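Local coordinates for protein fumarate reductase iron-sulfur subunit (Mycolicibacterium smegmatis, PDB 7D6V) that carries 2Fe-2S, 4Fe-4S and 3Fe-4S clusters as the iron-sulfur subunit of succinate dehydrogenase Sdh1, probably relaying electrons from succinate oxidation toward the quinone, at residues 114-118 / 177-183; 173-177 / 194-200. All coordinates share one frame. Residue numbers count along the deposited sequence, not the author numbering.

Interactions 1 and 2 both use helix 171-181 and meet at Ile177, which belongs to both; their centres lie about 10 Å apart. Along the chain the segments alternate: 114-118, 173-177, 177-183, 194-200. Interaction 1 lays an earlier loop along the C-terminal part of the helix, while interaction 2 ties the preceding turn to the end of helix 191-196. They also touch directly: Ile115 CD1 lies 3.4 Å from Phe173 O, and Gln114 O 3.5 Å from Phe198 CZ. Together they pack helix 171-181 against both the loop after helix 107-112 and the end of helix 191-196, with the His174 side chain about 7 Å from the 3Fe-4S cluster.

Interaction 1: 114-118 / 177-183; sequences QIPSF and IAELDMH
This is an apolar contact between an extended loop and the last turn of a helix: residues 114-118, in the loop following helix 107-112, run alongside the C-terminal part of helix 171-181, in roughly the same direction. From Ile115 to Phe118 the backbone is extended; residues 177-181 are helical, with Asp181 N bonded to Ile177 O at 2.9 Å, and the chain leaves the helix at Met182. The register pairs Ile115 with Ile177 (CA-CA 7.3 Å) and Phe118 with Leu180 (CA-CA 6.5 Å). Ile115 (m,t) points at the helix and sets CD1 3.8 Å from Ile177 CG1. One turn on, Leu180 (m,t) points at the loop, its CD1 3.2 Å from Pro116 O and 4.2 Å from Ile115 CG2, its CD2 3.9 Å from Phe118 CB. The helix belongs to the helical dicluster domain, which has the alpha-helical ferredoxin fold of succinate dehydrogenases and fumarate reductases. Phe118 (chi1 t) meets the His183 ring obliquely, planes at 39° and centroids 4.6 Å apart; Phe118 CE2 lies over one face of the imidazole, 3.5 Å from His183 CE1. His183 ND1 is hydrogen-bonded to Leu185 N, Pro116 O to Arg190 and Ser117 OG to Gln153 of subunit A.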
# COMPACT_ATOMS: atom_id res chain seq x y z
N GLN B 114 3.33 10.25 -18.05
CA GLN B 114 2.58 11.04 -19.01
C GLN B 114 1.57 11.97 -18.35
O GLN B 114 1.19 12.98 -18.96
CB GLN B 114 1.86 10.13 -20.01
CG GLN B 114 2.79 9.36 -20.92
CD GLN B 114 2.08 8.26 -21.68
OE1 GLN B 114 0.87 8.09 -21.57
NE2 GLN B 114 2.83 7.50 -22.47
N ILE B 115 1.13 11.65 -17.14
CA ILE B 115 0.16 12.49 -16.43
C ILE B 115 0.89 13.70 -15.84
O ILE B 115 1.93 13.52 -15.20
CB ILE B 115 -0.54 11.69 -15.34
CG1 ILE B 115 -1.29 10.51 -15.95
CG2 ILE B 115 -1.49 12.57 -14.55
CD1 ILE B 115 -2.02 9.69 -14.94
N PRO B 116 0.38 14.91 -16.05
CA PRO B 116 0.99 16.08 -15.41
C PRO B 116 0.98 15.95 -13.90
O PRO B 116 0.01 15.46 -13.31
CB PRO B 116 0.12 17.25 -15.88
CG PRO B 116 -0.52 16.75 -17.12
CD PRO B 116 -0.74 15.29 -16.92
N SER B 117 2.06 16.39 -13.27
CA SER B 117 2.25 16.20 -11.85
C SER B 117 1.58 17.32 -11.06
O SER B 117 0.96 18.22 -11.62
CB SER B 117 3.73 16.10 -11.52
OG SER B 117 4.29 14.92 -12.06
N PHE B 118 1.69 17.24 -9.74
CA PHE B 118 1.12 18.26 -8.87
C PHE B 118 1.78 19.61 -9.13
O PHE B 118 3.00 19.72 -9.15
CB PHE B 118 1.30 17.85 -7.41
CG PHE B 118 1.05 18.96 -6.43
CD1 PHE B 118 2.09 19.54 -5.73
CD2 PHE B 118 -0.24 19.42 -6.21
CE1 PHE B 118 1.85 20.55 -4.83
CE2 PHE B 118 -0.47 20.44 -5.31
CZ PHE B 118 0.57 21.00 -4.63
N ILE B 177 -5.47 10.91 -11.90
CA ILE B 177 -5.95 12.17 -12.46
C ILE B 177 -7.04 12.76 -11.57
O ILE B 177 -7.06 13.97 -11.33
CB ILE B 177 -6.45 11.96 -13.90
CG1 ILE B 177 -5.27 11.65 -14.83
CG2 ILE B 177 -7.19 13.19 -14.40
CD1 ILE B 177 -5.69 11.27 -16.23
N ALA B 178 -7.96 11.93 -11.09
CA ALA B 178 -8.99 12.41 -10.18
C ALA B 178 -8.40 12.93 -8.87
O ALA B 178 -8.86 13.94 -8.33
CB ALA B 178 -10.01 11.30 -9.90
N GLU B 179 -7.38 12.24 -8.36
CA GLU B 179 -6.72 12.66 -7.13
C GLU B 179 -6.06 14.02 -7.30
O GLU B 179 -6.11 14.87 -6.40
CB GLU B 179 -5.70 11.60 -6.71
CG GLU B 179 -5.09 11.78 -5.33
CD GLU B 179 -3.91 12.73 -5.32
OE1 GLU B 179 -3.23 12.83 -6.36
OE2 GLU B 179 -3.67 13.39 -4.29
N LEU B 180 -5.43 14.25 -8.45
CA LEU B 180 -4.81 15.55 -8.70
C LEU B 180 -5.85 16.63 -8.98
O LEU B 180 -5.64 17.80 -8.65
CB LEU B 180 -3.82 15.45 -9.86
CG LEU B 180 -2.49 14.78 -9.51
CD1 LEU B 180 -1.71 14.46 -10.77
CD2 LEU B 180 -1.68 15.66 -8.59
N ASP B 181 -6.98 16.25 -9.59
CA ASP B 181 -8.04 17.20 -9.87
C ASP B 181 -8.76 17.66 -8.61
O ASP B 181 -9.19 18.81 -8.52
CB ASP B 181 -9.04 16.59 -10.86
CG ASP B 181 -9.85 17.62 -11.60
OD1 ASP B 181 -9.26 18.39 -12.38
OD2 ASP B 181 -11.08 17.66 -11.42
N MET B 182 -8.89 16.77 -7.62
CA MET B 182 -9.55 17.12 -6.37
C MET B 182 -8.60 17.68 -5.33
O MET B 182 -9.04 17.98 -4.21
CB MET B 182 -10.29 15.89 -5.82
CG MET B 182 -11.57 15.56 -6.55
SD MET B 182 -12.09 13.85 -6.31
CE MET B 182 -13.10 13.61 -7.76
N HIS B 183 -7.33 17.82 -5.65
CA HIS B 183 -6.39 18.46 -4.73
C HIS B 183 -6.76 19.93 -4.57
O HIS B 183 -6.87 20.65 -5.57
CB HIS B 183 -4.96 18.33 -5.25
CG HIS B 183 -3.91 18.62 -4.22
ND1 HIS B 183 -3.76 19.86 -3.65
CD2 HIS B 183 -2.96 17.83 -3.67
CE1 HIS B 183 -2.76 19.82 -2.79
NE2 HIS B 183 -2.26 18.60 -2.78

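Interaction 2: 173-177 / 194-200; sequences FHMRI and AQDEFGL
His174 on helix 171-181 plugs into the turn that ends helix 191-196, and most of the contact is built around its imidazole. Residues 173-177 are regular helix, with Ile177 N bonded to Phe173 O at 2.9 Å. The other helix ends at Asp196, Glu197 and Phe198 keep roughly helical angles, and Gly199 leaves them with positive phi (64/47), turning the chain so that Leu200 N bonds Ala194 O, six residues earlier, at 3.0 Å. Such a C-terminus, ended by a positive-phi glycine, here offers the Phe198 carbonyl to a histidine. His174 and Ala194 are the closest CA pair, 7.3 Å apart. With chi1 m and chi2 -69°, His174 directs its ring into this turn: NE2 donates a weak hydrogen bond to Phe198 O (2.8 Å, bent to 124°), while His174 CE1 lies 3.5 Å from Ala194 O; both carbonyl oxygens lie at the ring edge, near its plane. Leu200 (t,p) covers one face in a CH-pi contact, its CD1 4.1 Å from the centroid of the His174 ring. One turn further along the helix, Ile177 (m,t) extends CD1 to 3.6 Å from Phe198 CD2 and sets CG2 4.1 Å from Ala194 CB. This buried contact stands close to the 3Fe-4S site, whose pocket includes Leu224. That residue packs on His174 from helix 219-235, and Met227 of the same helix touches both Ile177 and Leu200; Ile115, after helix 107-112, also packs on Ile177.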
# COMPACT_ATOMS: atom_id res chain seq x y z
N PHE B 173 -4.48 5.15 -13.16
CA PHE B 173 -4.01 6.46 -13.55
C PHE B 173 -5.13 7.45 -13.82
O PHE B 173 -4.94 8.65 -13.64
CB PHE B 173 -3.08 6.32 -14.75
CG PHE B 173 -1.83 5.58 -14.41
CD1 PHE B 173 -0.85 6.17 -13.65
CD2 PHE B 173 -1.68 4.25 -14.78
CE1 PHE B 173 0.29 5.49 -13.30
CE2 PHE B 173 -0.54 3.56 -14.43
CZ PHE B 173 0.44 4.18 -13.69
N HIS B 174 -6.32 6.97 -14.18
CA HIS B 174 -7.48 7.86 -14.14
C HIS B 174 -7.86 8.21 -12.71
O HIS B 174 -8.29 9.33 -12.43
CB HIS B 174 -8.64 7.23 -14.89
CG HIS B 174 -8.48 7.26 -16.38
ND1 HIS B 174 -8.54 8.43 -17.11
CD2 HIS B 174 -8.24 6.27 -17.27
CE1 HIS B 174 -8.35 8.16 -18.38
NE2 HIS B 174 -8.16 6.86 -18.51
N MET B 175 -7.67 7.27 -11.78
CA MET B 175 -7.81 7.59 -10.36
C MET B 175 -6.77 8.62 -9.93
O MET B 175 -7.06 9.49 -9.11
CB MET B 175 -7.71 6.32 -9.52
CG MET B 175 -7.95 6.53 -8.04
SD MET B 175 -7.54 5.08 -7.06
CE MET B 175 -5.77 5.02 -7.29
N ARG B 176 -5.55 8.50 -10.45
CA ARG B 176 -4.52 9.49 -10.15
C ARG B 176 -4.89 10.87 -10.70
O ARG B 176 -4.66 11.89 -10.04
CB ARG B 176 -3.18 9.02 -10.73
CG ARG B 176 -2.11 10.08 -10.77
CD ARG B 176 -1.20 9.99 -9.56
NE ARG B 176 -0.06 10.89 -9.68
CZ ARG B 176 0.16 11.92 -8.86
NH1 ARG B 176 -0.67 12.17 -7.87
NH2 ARG B 176 1.22 12.69 -9.04
N ILE B 177 -5.47 10.91 -11.90
CA ILE B 177 -5.95 12.17 -12.46
C ILE B 177 -7.04 12.76 -11.57
O ILE B 177 -7.06 13.97 -11.33
CB ILE B 177 -6.45 11.96 -13.90
CG1 ILE B 177 -5.27 11.65 -14.83
CG2 ILE B 177 -7.19 13.19 -14.40
CD1 ILE B 177 -5.69 11.27 -16.23
N ALA B 194 -7.74 14.13 -19.86
CA ALA B 194 -8.23 12.85 -19.36
C ALA B 194 -9.10 12.14 -20.38
O ALA B 194 -9.12 10.90 -20.43
CB ALA B 194 -8.99 13.05 -18.05
N GLN B 195 -9.84 12.89 -21.19
CA GLN B 195 -10.68 12.34 -22.23
C GLN B 195 -9.94 12.17 -23.55
O GLN B 195 -10.14 11.17 -24.25
CB GLN B 195 -11.91 13.23 -22.43
CG GLN B 195 -12.92 12.72 -23.45
CD GLN B 195 -13.53 11.39 -23.07
OE1 GLN B 195 -13.19 10.35 -23.63
NE2 GLN B 195 -14.44 11.41 -22.11
N ASP B 196 -9.07 13.12 -23.90
CA ASP B 196 -8.50 13.16 -25.24
C ASP B 196 -7.24 12.32 -25.40
O ASP B 196 -7.06 11.67 -26.43
CB ASP B 196 -8.22 14.61 -25.65
CG ASP B 196 -9.49 15.42 -25.79
OD1 ASP B 196 -10.48 14.88 -26.32
OD2 ASP B 196 -9.49 16.60 -25.39
N GLU B 197 -6.34 12.32 -24.41
CA GLU B 197 -5.11 11.55 -24.52
C GLU B 197 -5.05 10.31 -23.64
O GLU B 197 -4.33 9.38 -23.97
CB GLU B 197 -3.89 12.43 -24.22
CG GLU B 197 -3.62 13.52 -25.26
CD GLU B 197 -4.47 14.76 -25.07
OE1 GLU B 197 -5.22 14.81 -24.08
OE2 GLU B 197 -4.38 15.68 -25.91
N PHE B 198 -5.79 10.28 -22.54
CA PHE B 198 -5.78 9.13 -21.65
C PHE B 198 -7.01 8.26 -21.78
O PHE B 198 -7.13 7.26 -21.06
CB PHE B 198 -5.59 9.60 -20.21
CG PHE B 198 -4.39 10.48 -20.02
CD1 PHE B 198 -3.12 9.99 -20.24
CD2 PHE B 198 -4.54 11.80 -19.63
CE1 PHE B 198 -2.01 10.79 -20.08
CE2 PHE B 198 -3.43 12.61 -19.47
CZ PHE B 198 -2.17 12.11 -19.69
N GLY B 199 -7.93 8.59 -22.69
CA GLY B 199 -9.01 7.71 -23.07
C GLY B 199 -10.03 7.36 -22.00
O GLY B 199 -10.38 6.20 -21.84
N LEU B 200 -10.51 8.37 -21.27
CA LEU B 200 -11.54 8.10 -20.26
C LEU B 200 -12.82 7.56 -20.88
O LEU B 200 -13.58 6.86 -20.22
CB LEU B 200 -11.83 9.37 -19.46
CG LEU B 200 -12.78 9.27 -18.28
CD1 LEU B 200 -12.34 8.18 -17.31
CD2 LEU B 200 -12.89 10.60 -17.57